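Local structure of OsmC family protein (Rhodothermus marinus, 5CML) at residues 36-41 against 229-234; 47-52 against 235-240; 82-87 against 169-174; 143-148 against 158-163. The protein hydrolyses carboxyl esters, probably with a serine nucleophile, through the alpha/beta-hydrolase esterase domain in this chain, which the full-length protein joins to an OsmC domain. All coordinates share one frame; numbering follows the deposited sequence.

Contact 1 (36-41 against 229-234); sequences HCFTCS and HLLSNS
The Phe38 ring stacks on the imidazole of His108 and offers an edge to the Leu230 carbonyl, with Leu230 O near the ring plane and 3.3 Å from Phe38 CD1. Leu231 crosses the ring obliquely, bringing CD1 to 3.7 Å from Phe38 CZ. The His36 imidazole is met at its own edge, in plane: Phe38 N donates to His36 ND1 over 3.0 Å, which pins the start of the tight 3-10 turn 38-40. Leu230 O has a firmer partner in a water that donates to it at 2.7 Å and also bonds Ser41 OG. Ser41 OG sits beside Leu230 CB at 3.4 Å, while Leu230 CD1 packs on Cys40 CB at 4.0 Å. An alanine in place of Phe38 removes the ring that stacks on His108 and meets Leu231, and would probably loosen the turn that carries His229. His229 is bonded through ND1 to Asp200 and through NE2 to Ser109, consistent with a Ser-His-Asp triad, and its carbonyl takes a bond from His108 NE2. In the fold, 36-41 leaves strand 30-36 and leads to helix 45-56, whose Ala46 and Val47 touch Phe38; 229-234 follows strand 219-223 and runs into helix 234-252, with Asn233 as its N-cap.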
loop_
_atom_site.group_PDB
_atom_site.type_symbol
_atom_site.label_atom_id
_atom_site.label_comp_id
_atom_site.label_asym_id
_atom_site.label_seq_id
_atom_site.Cartn_x
_atom_site.Cartn_y
_atom_site.Cartn_z
ATOM N N HIS A 36 3.612 0.452 -1.918
ATOM C CA HIS A 36 3.335 -0.296 -3.139
ATOM C C HIS A 36 4.499 -1.169 -3.577
ATOM O O HIS A 36 5.646 -0.985 -3.130
ATOM C CB HIS A 36 2.995 0.677 -4.263
ATOM C CG HIS A 36 4.175 1.462 -4.712
ATOM N ND1 HIS A 36 5.029 1.016 -5.696
ATOM C CD2 HIS A 36 4.687 2.636 -4.269
ATOM C CE1 HIS A 36 6.005 1.895 -5.850
ATOM N NE2 HIS A 36 5.822 2.882 -4.994
ATOM N N CYS A 37 4.206 -2.085 -4.499
ATOM C CA CYS A 37 5.217 -2.994 -5.030
ATOM C C CYS A 37 5.366 -2.844 -6.542
ATOM O O CYS A 37 5.794 -3.776 -7.214
ATOM C CB CYS A 37 4.863 -4.439 -4.674
ATOM S SG CYS A 37 4.842 -4.725 -2.855
ATOM N N PHE A 38 5.027 -1.673 -7.085
ATOM C CA PHE A 38 5.070 -1.505 -8.542
ATOM C C PHE A 38 6.498 -1.418 -9.057
ATOM O O PHE A 38 6.732 -1.542 -10.247
ATOM C CB PHE A 38 4.290 -0.275 -8.974
ATOM C CG PHE A 38 2.829 -0.418 -8.783
ATOM C CD1 PHE A 38 2.112 -1.320 -9.550
ATOM C CD2 PHE A 38 2.166 0.320 -7.829
ATOM C CE1 PHE A 38 0.752 -1.468 -9.371
ATOM C CE2 PHE A 38 0.807 0.167 -7.638
ATOM C CZ PHE A 38 0.103 -0.716 -8.411
ATOM N N THR A 39 7.449 -1.238 -8.150
ATOM C CA THR A 39 8.860 -1.233 -8.515
ATOM C C THR A 39 9.307 -2.591 -9.080
ATOM O O THR A 39 10.342 -2.674 -9.734
ATOM C CB THR A 39 9.718 -0.846 -7.305
ATOM O OG1 THR A 39 9.058 0.208 -6.595
ATOM C CG2 THR A 39 11.070 -0.358 -7.740
ATOM N N CYS A 40 8.508 -3.632 -8.845
ATOM C CA CYS A 40 8.713 -4.965 -9.437
ATOM C C CYS A 40 8.554 -4.981 -10.954
ATOM O O CYS A 40 9.035 -5.899 -11.618
ATOM C CB CYS A 40 7.722 -5.994 -8.831
ATOM S SG CYS A 40 8.070 -6.366 -7.103
ATOM N N SER A 41 7.866 -3.983 -11.494
ATOM C CA SER A 41 7.651 -3.884 -12.942
ATOM C C SER A 41 8.856 -3.326 -13.684
ATOM O O SER A 41 9.831 -2.905 -13.078
ATOM C CB SER A 41 6.447 -2.996 -13.247
ATOM O OG SER A 41 5.265 -3.551 -12.735
ATOM N N HIS A 229 -1.544 -8.212 -11.828
ATOM C CA HIS A 229 -1.213 -7.850 -10.454
ATOM C C HIS A 229 -0.457 -6.526 -10.347
ATOM O O HIS A 229 -0.669 -5.745 -9.412
ATOM C CB HIS A 229 -0.398 -8.987 -9.840
ATOM C CG HIS A 229 -0.127 -8.819 -8.379
ATOM N ND1 HIS A 229 -1.125 -8.838 -7.433
ATOM C CD2 HIS A 229 1.030 -8.603 -7.705
ATOM C CE1 HIS A 229 -0.596 -8.642 -6.236
ATOM N NE2 HIS A 229 0.713 -8.510 -6.371
ATOM N N LEU A 230 0.420 -6.273 -11.307
ATOM C CA LEU A 230 1.261 -5.074 -11.289
ATOM C C LEU A 230 0.725 -3.906 -12.149
ATOM O O LEU A 230 1.409 -2.902 -12.330
ATOM C CB LEU A 230 2.666 -5.464 -11.738
ATOM C CG LEU A 230 3.358 -6.490 -10.843
ATOM C CD1 LEU A 230 4.726 -6.846 -11.398
ATOM C CD2 LEU A 230 3.464 -5.997 -9.407
ATOM N N LEU A 231 -0.506 -4.036 -12.639
ATOM C CA LEU A 231 -1.171 -2.989 -13.430
ATOM C C LEU A 231 -0.303 -2.484 -14.581
ATOM O O LEU A 231 -0.042 -1.285 -14.714
ATOM C CB LEU A 231 -1.589 -1.828 -12.535
ATOM C CG LEU A 231 -2.543 -2.195 -11.389
ATOM C CD1 LEU A 231 -2.889 -0.942 -10.587
ATOM C CD2 LEU A 231 -3.807 -2.847 -11.890
ATOM N N SER A 232 0.093 -3.410 -15.442
ATOM C CA SER A 232 0.951 -3.081 -16.570
ATOM C C SER A 232 0.221 -2.296 -17.668
ATOM O O SER A 232 0.869 -1.711 -18.537
ATOM C CB SER A 232 1.559 -4.357 -17.159
ATOM O OG SER A 232 0.579 -5.142 -17.790
ATOM N N ASN A 233 -1.109 -2.288 -17.625
ATOM C CA ASN A 233 -1.922 -1.432 -18.498
ATOM C C ASN A 233 -2.218 -0.118 -17.773
ATOM O O ASN A 233 -2.934 -0.107 -16.778
ATOM C CB ASN A 233 -3.219 -2.144 -18.882
ATOM C CG ASN A 233 -4.078 -1.341 -19.842
ATOM O OD1 ASN A 233 -3.829 -0.159 -20.087
ATOM N ND2 ASN A 233 -5.110 -1.988 -20.384
ATOM N N SER A 234 -1.667 0.989 -18.255
ATOM C CA SER A 234 -1.812 2.244 -17.525
ATOM C C SER A 234 -3.260 2.745 -17.496
ATOM O O SER A 234 -3.601 3.572 -16.664
ATOM C CB SER A 234 -0.888 3.302 -18.112
ATOM O OG SER A 234 -1.260 3.600 -19.434
HETATM O O HOH W 1 3.450 -1.767 -13.593
#

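Contact 2 (47-52 against 235-240); sequences VTTISR and DDAAFV
Thr49 has OG1 beside the backbone N (chi1 -61°), which puts CG2 anti to it, so its methyl reaches across to the other helix while OG1 is turned back along its own helix to bond Lys45 O. In Ile50, CG1 lies beside the backbone N (chi1 -68°) and CG2 takes the anti position, which carries the longer branch across to the partner helix. These are two helices of the alpha/beta-hydrolase fold, 45-56 and 234-252, the pair that in this fold classically shares one side of the central sheet. The short segments run nearly the same way, with a crossing angle of -32° and axes only 7.6 Å apart at closest approach. Alanines make that approach possible: Ala237 faces helix 45-56, and its CA is the one nearest to Ile50 CA, at 5.4 Å. The threonine works as an apolar group here. Thr49 CB rests on Ala237 CB at 3.9 Å, and Thr49 CG2 slips past it to touch the backbone, 3.5 Å from Ala238 N. Thr49 CG2 also meets Ala238 CB at 3.8 Å, although Ala238 points away from helix 45-56 overall. Behind the interface, Ile50 packs on Phe34 of strand 30-36, and Val240 on Leu224 in the loop after strand 219-223. Further along, Ile50 CD1 meets Val240 CG1 at 4.3 Å, and the tightest touch is Ile50 CG1 on the carbonyl Ala237 O at 3.3 Å.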
loop_
_atom_site.group_PDB
_atom_site.type_symbol
_atom_site.label_atom_id
_atom_site.label_comp_id
_atom_site.label_asym_id
_atom_site.label_seq_id
_atom_site.Cartn_x
_atom_site.Cartn_y
_atom_site.Cartn_z
ATOM N N VAL A 47 2.478 3.334 -10.763
ATOM C CA VAL A 47 2.362 4.092 -9.528
ATOM C C VAL A 47 2.293 5.600 -9.800
ATOM O O VAL A 47 1.557 6.311 -9.112
ATOM C CB VAL A 47 3.507 3.769 -8.547
ATOM C CG1 VAL A 47 4.852 4.352 -9.003
ATOM C CG2 VAL A 47 3.136 4.243 -7.142
ATOM N N THR A 48 2.999 6.092 -10.813
ATOM C CA THR A 48 2.940 7.527 -11.102
ATOM C C THR A 48 1.599 7.904 -11.743
ATOM O O THR A 48 1.086 8.993 -11.510
ATOM C CB THR A 48 4.105 7.998 -11.993
ATOM O OG1 THR A 48 4.129 7.266 -13.213
ATOM C CG2 THR A 48 5.448 7.830 -11.276
ATOM N N THR A 49 0.990 6.982 -12.484
ATOM C CA THR A 49 -0.335 7.228 -13.027
ATOM C C THR A 49 -1.384 7.276 -11.916
ATOM O O THR A 49 -2.257 8.154 -11.935
ATOM C CB THR A 49 -0.697 6.166 -14.086
ATOM O OG1 THR A 49 0.239 6.239 -15.167
ATOM C CG2 THR A 49 -2.100 6.378 -14.657
ATOM N N ILE A 50 -1.298 6.365 -10.933
ATOM C CA ILE A 50 -2.237 6.395 -9.814
ATOM C C ILE A 50 -2.045 7.687 -9.030
ATOM O O ILE A 50 -3.007 8.387 -8.694
ATOM C CB ILE A 50 -2.049 5.211 -8.878
ATOM C CG1 ILE A 50 -2.471 3.925 -9.604
ATOM C CG2 ILE A 50 -2.835 5.409 -7.589
ATOM C CD1 ILE A 50 -2.043 2.640 -8.886
ATOM N N SER A 51 -0.790 7.991 -8.734
ATOM C CA SER A 51 -0.477 9.161 -7.947
ATOM C C SER A 51 -0.939 10.439 -8.646
ATOM O O SER A 51 -1.495 11.331 -8.015
ATOM C CB SER A 51 1.022 9.207 -7.656
ATOM O OG SER A 51 1.252 10.092 -6.602
ATOM N N ARG A 52 -0.749 10.505 -9.957
ATOM C CA ARG A 52 -1.168 11.665 -10.730
ATOM C C ARG A 52 -2.701 11.827 -10.695
ATOM O O ARG A 52 -3.212 12.926 -10.564
ATOM C CB ARG A 52 -0.652 11.546 -12.155
ATOM C CG ARG A 52 -0.845 12.762 -12.911
ATOM C CD ARG A 52 -0.033 12.782 -14.177
ATOM N NE ARG A 52 -0.368 11.702 -15.089
ATOM C CZ ARG A 52 0.442 10.693 -15.409
ATOM N NH1 ARG A 52 1.672 10.610 -14.909
ATOM N NH2 ARG A 52 0.024 9.764 -16.250
ATOM N N ASP A 235 -4.120 2.229 -18.372
ATOM C CA ASP A 235 -5.543 2.579 -18.296
ATOM C C ASP A 235 -6.142 2.043 -16.985
ATOM O O ASP A 235 -7.021 2.672 -16.370
ATOM C CB ASP A 235 -6.307 2.035 -19.499
ATOM C CG ASP A 235 -6.074 2.850 -20.763
ATOM O OD1 ASP A 235 -5.563 3.986 -20.677
ATOM O OD2 ASP A 235 -6.431 2.353 -21.855
ATOM N N ASP A 236 -5.659 0.877 -16.559
ATOM C CA ASP A 236 -6.102 0.289 -15.294
ATOM C C ASP A 236 -5.580 1.097 -14.105
ATOM O O ASP A 236 -6.293 1.307 -13.130
ATOM C CB ASP A 236 -5.648 -1.167 -15.185
ATOM C CG ASP A 236 -6.276 -2.055 -16.245
ATOM O OD1 ASP A 236 -7.428 -1.785 -16.655
ATOM O OD2 ASP A 236 -5.632 -3.039 -16.669
ATOM N N ALA A 237 -4.335 1.529 -14.179
ATOM C CA ALA A 237 -3.765 2.367 -13.120
ATOM C C ALA A 237 -4.525 3.709 -12.995
ATOM O O ALA A 237 -4.813 4.166 -11.893
ATOM C CB ALA A 237 -2.271 2.622 -13.380
ATOM N N ALA A 238 -4.878 4.324 -14.120
ATOM C CA ALA A 238 -5.612 5.589 -14.078
ATOM C C ALA A 238 -6.987 5.423 -13.438
ATOM O O ALA A 238 -7.444 6.266 -12.685
ATOM C CB ALA A 238 -5.760 6.173 -15.494
ATOM N N PHE A 239 -7.641 4.333 -13.801
ATOM C CA PHE A 239 -8.935 3.927 -13.260
ATOM C C PHE A 239 -8.863 3.792 -11.731
ATOM O O PHE A 239 -9.680 4.357 -11.005
ATOM C CB PHE A 239 -9.306 2.615 -13.952
ATOM C CG PHE A 239 -10.493 1.882 -13.393
ATOM C CD1 PHE A 239 -11.764 2.436 -13.414
ATOM C CD2 PHE A 239 -10.353 0.573 -12.968
ATOM C CE1 PHE A 239 -12.874 1.702 -12.997
ATOM C CE2 PHE A 239 -11.461 -0.162 -12.532
ATOM C CZ PHE A 239 -12.718 0.407 -12.543
ATOM N N VAL A 240 -7.863 3.065 -11.252
ATOM C CA VAL A 240 -7.700 2.877 -9.814
ATOM C C VAL A 240 -7.528 4.234 -9.131
ATOM O O VAL A 240 -8.231 4.543 -8.176
ATOM C CB VAL A 240 -6.510 1.955 -9.489
ATOM C CG1 VAL A 240 -6.197 1.959 -7.974
ATOM C CG2 VAL A 240 -6.813 0.540 -9.939
#

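Contact 3 (82-87 against 169-174); sequences ATNFED and KKQFLE
Asn84 uses both ends of its amide. Its OD1 accepts from Asp87 N at 3.1 Å, in the carbonyl plane, as the N-cap of helix 85-98, and its ND2 donates to Gln171 OE1 at 3.2 Å. The crowded chi1 of 55°, with CG between the backbone N and the carbonyl carbon, folds the amide back for capping. The two amide planes are turned 69° against each other, and ND2 comes to OE1 from above the Gln171 carbonyl plane. A weak backbone bond of 3.3 Å, Lys169 N to Thr83 O, lies alongside. Two helix starts thus meet: that of 85-98, in the alpha/beta-hydrolase core, and that of 170-179, within the insertion between strands 127-131 and 192-196, where relatives commonly carry a cap. Outward, the Lys169 chain, bent at chi2, lays CD on Ala82 CB at 3.8 Å and sends NZ on to a salt bridge with Glu156. Inward, Phe85 and Phe172 pack obliquely, their planes 33° apart and centroids separated by 5.2 Å, and helix 110-118 receives both on Ala114. Phe172 CD1 lies over one face of Phe85, toward its rim, and Phe172 CE1 reaches Phe85 CZ at 3.8 Å.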
loop_
_atom_site.group_PDB
_atom_site.type_symbol
_atom_site.label_atom_id
_atom_site.label_comp_id
_atom_site.label_asym_id
_atom_site.label_seq_id
_atom_site.Cartn_x
_atom_site.Cartn_y
_atom_site.Cartn_z
ATOM N N ALA A 82 15.587 -3.757 3.323
ATOM C CA ALA A 82 14.495 -4.717 3.455
ATOM C C ALA A 82 13.409 -4.167 4.384
ATOM O O ALA A 82 13.691 -3.714 5.496
ATOM C CB ALA A 82 15.019 -6.049 3.969
ATOM N N THR A 83 12.160 -4.210 3.930
ATOM C CA THR A 83 11.103 -3.498 4.621
ATOM C C THR A 83 10.440 -4.267 5.762
ATOM O O THR A 83 10.442 -5.508 5.803
ATOM C CB THR A 83 10.009 -3.087 3.645
ATOM O OG1 THR A 83 9.253 -2.011 4.212
ATOM C CG2 THR A 83 9.086 -4.262 3.343
ATOM N N ASN A 84 9.868 -3.494 6.682
ATOM C CA ASN A 84 9.033 -4.036 7.741
ATOM C C ASN A 84 7.959 -3.023 8.142
ATOM O O ASN A 84 7.838 -1.956 7.537
ATOM C CB ASN A 84 9.888 -4.437 8.939
ATOM C CG ASN A 84 10.763 -3.308 9.456
ATOM O OD1 ASN A 84 10.575 -2.147 9.112
ATOM N ND2 ASN A 84 11.722 -3.658 10.313
ATOM N N PHE A 85 7.179 -3.363 9.157
ATOM C CA PHE A 85 6.120 -2.486 9.635
ATOM C C PHE A 85 6.637 -1.161 10.178
ATOM O O PHE A 85 6.002 -0.116 9.970
ATOM C CB PHE A 85 5.303 -3.194 10.711
ATOM C CG PHE A 85 4.334 -4.176 10.155
ATOM C CD1 PHE A 85 3.278 -3.743 9.384
ATOM C CD2 PHE A 85 4.495 -5.522 10.364
ATOM C CE1 PHE A 85 2.379 -4.639 8.854
ATOM C CE2 PHE A 85 3.584 -6.435 9.840
ATOM C CZ PHE A 85 2.532 -5.988 9.079
ATOM N N GLU A 86 7.783 -1.195 10.860
ATOM C CA GLU A 86 8.370 0.030 11.395
ATOM C C GLU A 86 8.704 1.047 10.302
ATOM O O GLU A 86 8.560 2.236 10.515
ATOM C CB GLU A 86 9.631 -0.280 12.204
ATOM C CG GLU A 86 10.554 0.942 12.464
ATOM C CD GLU A 86 9.844 2.240 12.935
ATOM O OE1 GLU A 86 8.695 2.213 13.444
ATOM O OE2 GLU A 86 10.454 3.313 12.770
ATOM N N ASP A 87 9.148 0.595 9.137
ATOM C CA ASP A 87 9.409 1.540 8.052
ATOM C C ASP A 87 8.136 2.242 7.612
ATOM O O ASP A 87 8.165 3.424 7.303
ATOM C CB ASP A 87 10.067 0.838 6.867
ATOM C CG ASP A 87 11.455 0.349 7.193
ATOM O OD1 ASP A 87 12.048 0.851 8.171
ATOM O OD2 ASP A 87 11.951 -0.544 6.481
ATOM N N LYS A 169 12.157 -8.336 5.356
ATOM C CA LYS A 169 12.401 -8.980 6.651
ATOM C C LYS A 169 11.431 -10.149 6.933
ATOM O O LYS A 169 10.223 -10.048 6.682
ATOM C CB LYS A 169 12.297 -7.944 7.774
ATOM C CG LYS A 169 13.261 -6.766 7.632
ATOM C CD LYS A 169 14.702 -7.250 7.558
ATOM C CE LYS A 169 15.693 -6.166 7.947
ATOM N NZ LYS A 169 17.094 -6.697 8.008
ATOM N N LYS A 170 11.959 -11.264 7.440
ATOM C CA LYS A 170 11.102 -12.361 7.915
ATOM C C LYS A 170 10.161 -11.864 9.009
ATOM O O LYS A 170 9.058 -12.400 9.181
ATOM C CB LYS A 170 11.931 -13.533 8.444
ATOM C CG LYS A 170 12.725 -14.281 7.381
ATOM C CD LYS A 170 13.582 -15.382 8.015
ATOM C CE LYS A 170 14.723 -15.819 7.103
ATOM N NZ LYS A 170 15.580 -16.879 7.725
ATOM N N GLN A 171 10.597 -10.832 9.727
ATOM C CA GLN A 171 9.787 -10.189 10.756
ATOM C C GLN A 171 8.432 -9.748 10.194
ATOM O O GLN A 171 7.431 -9.768 10.908
ATOM C CB GLN A 171 10.545 -8.985 11.357
ATOM C CG GLN A 171 9.771 -8.193 12.423
ATOM C CD GLN A 171 10.459 -6.890 12.820
ATOM O OE1 GLN A 171 11.151 -6.263 12.013
ATOM N NE2 GLN A 171 10.269 -6.480 14.069
ATOM N N PHE A 172 8.391 -9.368 8.917
ATOM C CA PHE A 172 7.139 -8.935 8.315
ATOM C C PHE A 172 6.060 -10.027 8.405
ATOM O O PHE A 172 4.985 -9.781 8.933
ATOM C CB PHE A 172 7.342 -8.527 6.849
ATOM C CG PHE A 172 6.064 -8.217 6.127
ATOM C CD1 PHE A 172 5.360 -7.055 6.411
ATOM C CD2 PHE A 172 5.561 -9.085 5.168
ATOM C CE1 PHE A 172 4.170 -6.773 5.765
ATOM C CE2 PHE A 172 4.369 -8.797 4.509
ATOM C CZ PHE A 172 3.680 -7.639 4.806
ATOM N N LEU A 173 6.335 -11.220 7.889
ATOM C CA LEU A 173 5.315 -12.251 7.891
ATOM C C LEU A 173 5.052 -12.712 9.300
ATOM O O LEU A 173 3.905 -12.962 9.647
ATOM C CB LEU A 173 5.691 -13.444 7.025
ATOM C CG LEU A 173 4.613 -14.544 6.942
ATOM C CD1 LEU A 173 3.184 -14.022 6.726
ATOM C CD2 LEU A 173 4.935 -15.499 5.827
ATOM N N GLU A 174 6.103 -12.827 10.116
ATOM C CA GLU A 174 5.911 -13.206 11.514
ATOM C C GLU A 174 4.951 -12.278 12.244
ATOM O O GLU A 174 4.049 -12.735 12.956
ATOM C CB GLU A 174 7.245 -13.240 12.257
ATOM C CG GLU A 174 8.139 -14.346 11.788
ATOM C CD GLU A 174 9.417 -14.462 12.602
ATOM O OE1 GLU A 174 9.529 -13.804 13.660
ATOM O OE2 GLU A 174 10.313 -15.213 12.174
#

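Contact 4 (143-148 against 158-163); sequences LLRPAL and VVDLGG
Backbone bonds make this an antiparallel hairpin in the insertion between strands 127-131 and 192-196, with strand 166-169 paired on the far side of 156-159. Val158 N to Arg145 O at 2.7 Å and Arg145 N to Val158 O at 3.0 Å make the hydrogen-bonded pair; beyond the non-hydrogen-bonded pair Leu144-Val159, Asp160 N gives a straight 2.8 Å bond to Leu143 O. Apolar contacts line the face of Leu144 and Val159, which run side by side, Leu144 CD1 pressed to 3.5 Å from Val159 CG2. Both lean on Leu110 and Ile168. Leu143 CD1 meets Leu161 CD2 at 3.8 Å, and Leu161 touches Ser109. On the other face, Arg145 NH2 bridges to Asp160 OD2 at 2.9 Å through a weak hydrogen bond, with Asp160 CB over one face of the guanidinium and the carboxylate plane nearly perpendicular to it. Asp160 OD1 takes Gly162 N at 2.9 Å, closing an Asx turn. An alanine at Asp160 removes the ion pair and that closing bond, and would probably loosen the chain toward Leu161. The chemistry is two-sided: aliphatic groups seat the hairpin, while the other face carries an exposed arginine, whose charge Asp160 would partly offset.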
loop_
_atom_site.group_PDB
_atom_site.type_symbol
_atom_site.label_atom_id
_atom_site.label_comp_id
_atom_site.label_asym_id
_atom_site.label_seq_id
_atom_site.Cartn_x
_atom_site.Cartn_y
_atom_site.Cartn_z
ATOM N N LEU A 143 4.141 -16.399 -2.118
ATOM C CA LEU A 143 4.987 -15.388 -2.767
ATOM C C LEU A 143 6.438 -15.352 -2.286
ATOM O O LEU A 143 7.278 -14.703 -2.916
ATOM C CB LEU A 143 4.393 -13.999 -2.536
ATOM C CG LEU A 143 2.910 -13.807 -2.829
ATOM C CD1 LEU A 143 2.465 -12.419 -2.377
ATOM C CD2 LEU A 143 2.589 -14.019 -4.304
ATOM N N LEU A 144 6.726 -16.026 -1.174
ATOM C CA LEU A 144 7.954 -15.793 -0.404
ATOM C C LEU A 144 8.731 -17.056 -0.141
ATOM O O LEU A 144 8.140 -18.122 -0.010
ATOM C CB LEU A 144 7.626 -15.171 0.961
ATOM C CG LEU A 144 7.527 -13.653 1.079
ATOM C CD1 LEU A 144 6.547 -13.064 0.083
ATOM C CD2 LEU A 144 7.105 -13.306 2.492
ATOM N N ARG A 145 10.053 -16.921 -0.027
ATOM C CA ARG A 145 10.908 -17.997 0.480
ATOM C C ARG A 145 12.054 -17.396 1.329
ATOM O O ARG A 145 12.457 -16.256 1.117
ATOM C CB ARG A 145 11.453 -18.857 -0.678
ATOM C CG ARG A 145 11.549 -18.183 -2.059
ATOM C CD ARG A 145 10.225 -18.230 -2.868
ATOM N NE ARG A 145 10.375 -17.928 -4.302
ATOM C CZ ARG A 145 9.347 -17.820 -5.147
ATOM N NH1 ARG A 145 8.105 -17.982 -4.698
ATOM N NH2 ARG A 145 9.539 -17.545 -6.441
ATOM N N PRO A 146 12.559 -18.140 2.324
ATOM C CA PRO A 146 13.684 -17.581 3.093
ATOM C C PRO A 146 14.891 -17.224 2.217
ATOM O O PRO A 146 15.243 -17.966 1.297
ATOM C CB PRO A 146 14.029 -18.705 4.074
ATOM C CG PRO A 146 12.733 -19.429 4.270
ATOM C CD PRO A 146 12.038 -19.380 2.927
ATOM N N ALA A 147 15.500 -16.074 2.489
ATOM C CA ALA A 147 16.742 -15.700 1.820
ATOM C C ALA A 147 17.903 -16.382 2.526
ATOM O O ALA A 147 17.773 -16.813 3.668
ATOM C CB ALA A 147 16.919 -14.194 1.817
ATOM N N LEU A 148 19.034 -16.492 1.836
ATOM C CA LEU A 148 20.242 -17.051 2.431
ATOM C C LEU A 148 20.801 -16.083 3.472
ATOM O O LEU A 148 20.956 -14.892 3.194
ATOM C CB LEU A 148 21.289 -17.337 1.347
ATOM C CG LEU A 148 20.818 -18.206 0.177
ATOM C CD1 LEU A 148 21.906 -18.318 -0.888
ATOM C CD2 LEU A 148 20.389 -19.587 0.669
ATOM N N VAL A 158 12.920 -13.759 0.274
ATOM C CA VAL A 158 12.838 -13.320 -1.127
ATOM C C VAL A 158 11.399 -13.443 -1.660
ATOM O O VAL A 158 10.776 -14.497 -1.562
ATOM C CB VAL A 158 13.790 -14.123 -2.029
ATOM C CG1 VAL A 158 13.651 -13.717 -3.510
ATOM C CG2 VAL A 158 15.233 -13.944 -1.582
ATOM N N VAL A 159 10.901 -12.350 -2.235
ATOM C CA VAL A 159 9.527 -12.233 -2.696
ATOM C C VAL A 159 9.489 -12.263 -4.219
ATOM O O VAL A 159 10.310 -11.627 -4.880
ATOM C CB VAL A 159 8.870 -10.913 -2.220
ATOM C CG1 VAL A 159 7.396 -10.854 -2.621
ATOM C CG2 VAL A 159 9.017 -10.738 -0.718
ATOM N N ASP A 160 8.506 -12.973 -4.764
ATOM C CA ASP A 160 8.286 -13.052 -6.201
ATOM C C ASP A 160 6.838 -12.661 -6.505
ATOM O O ASP A 160 5.904 -13.358 -6.099
ATOM C CB ASP A 160 8.605 -14.470 -6.682
ATOM C CG ASP A 160 8.364 -14.678 -8.173
ATOM O OD1 ASP A 160 8.136 -13.708 -8.934
ATOM O OD2 ASP A 160 8.429 -15.852 -8.583
ATOM N N LEU A 161 6.660 -11.508 -7.152
ATOM C CA LEU A 161 5.340 -11.036 -7.585
ATOM C C LEU A 161 5.213 -11.089 -9.108
ATOM O O LEU A 161 4.354 -10.424 -9.698
ATOM C CB LEU A 161 5.092 -9.615 -7.107
ATOM C CG LEU A 161 5.238 -9.344 -5.616
ATOM C CD1 LEU A 161 4.942 -7.883 -5.420
ATOM C CD2 LEU A 161 4.292 -10.227 -4.815
ATOM N N GLY A 162 6.080 -11.870 -9.738
ATOM C CA GLY A 162 6.009 -12.083 -11.177
ATOM C C GLY A 162 6.819 -11.088 -11.981
ATOM O O GLY A 162 6.788 -11.118 -13.215
ATOM N N GLY A 163 7.530 -10.199 -11.290
ATOM C CA GLY A 163 8.440 -9.271 -11.936
ATOM C C GLY A 163 9.829 -9.396 -11.328
ATOM O O GLY A 163 10.336 -10.504 -11.137
#

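How the contacts relate
Contacts 1 and 2 are buried and share elements: 36-41 leads into the helix of 47-52, and 229-234 into that of 235-240. They touch, Phe38 packing on Ile50. Contact 2 is almost wholly aliphatic, whereas contact 1, beside the probable triad, adds imidazoles and a bridging water. Contacts 3 and 4 are partly buried and both involve the insertion between strands 127-131 and 192-196. There the polar bonds cross between segments: a side-chain amide pair and a weak backbone bond in contact 3, strand pairing and an ion pair in contact 4. Leu161 ties contact 4 to contact 1 through Cys37 and Cys40, while contacts 2 and 3 lie on opposite sides of the chain's centre, about 27 Å between centres.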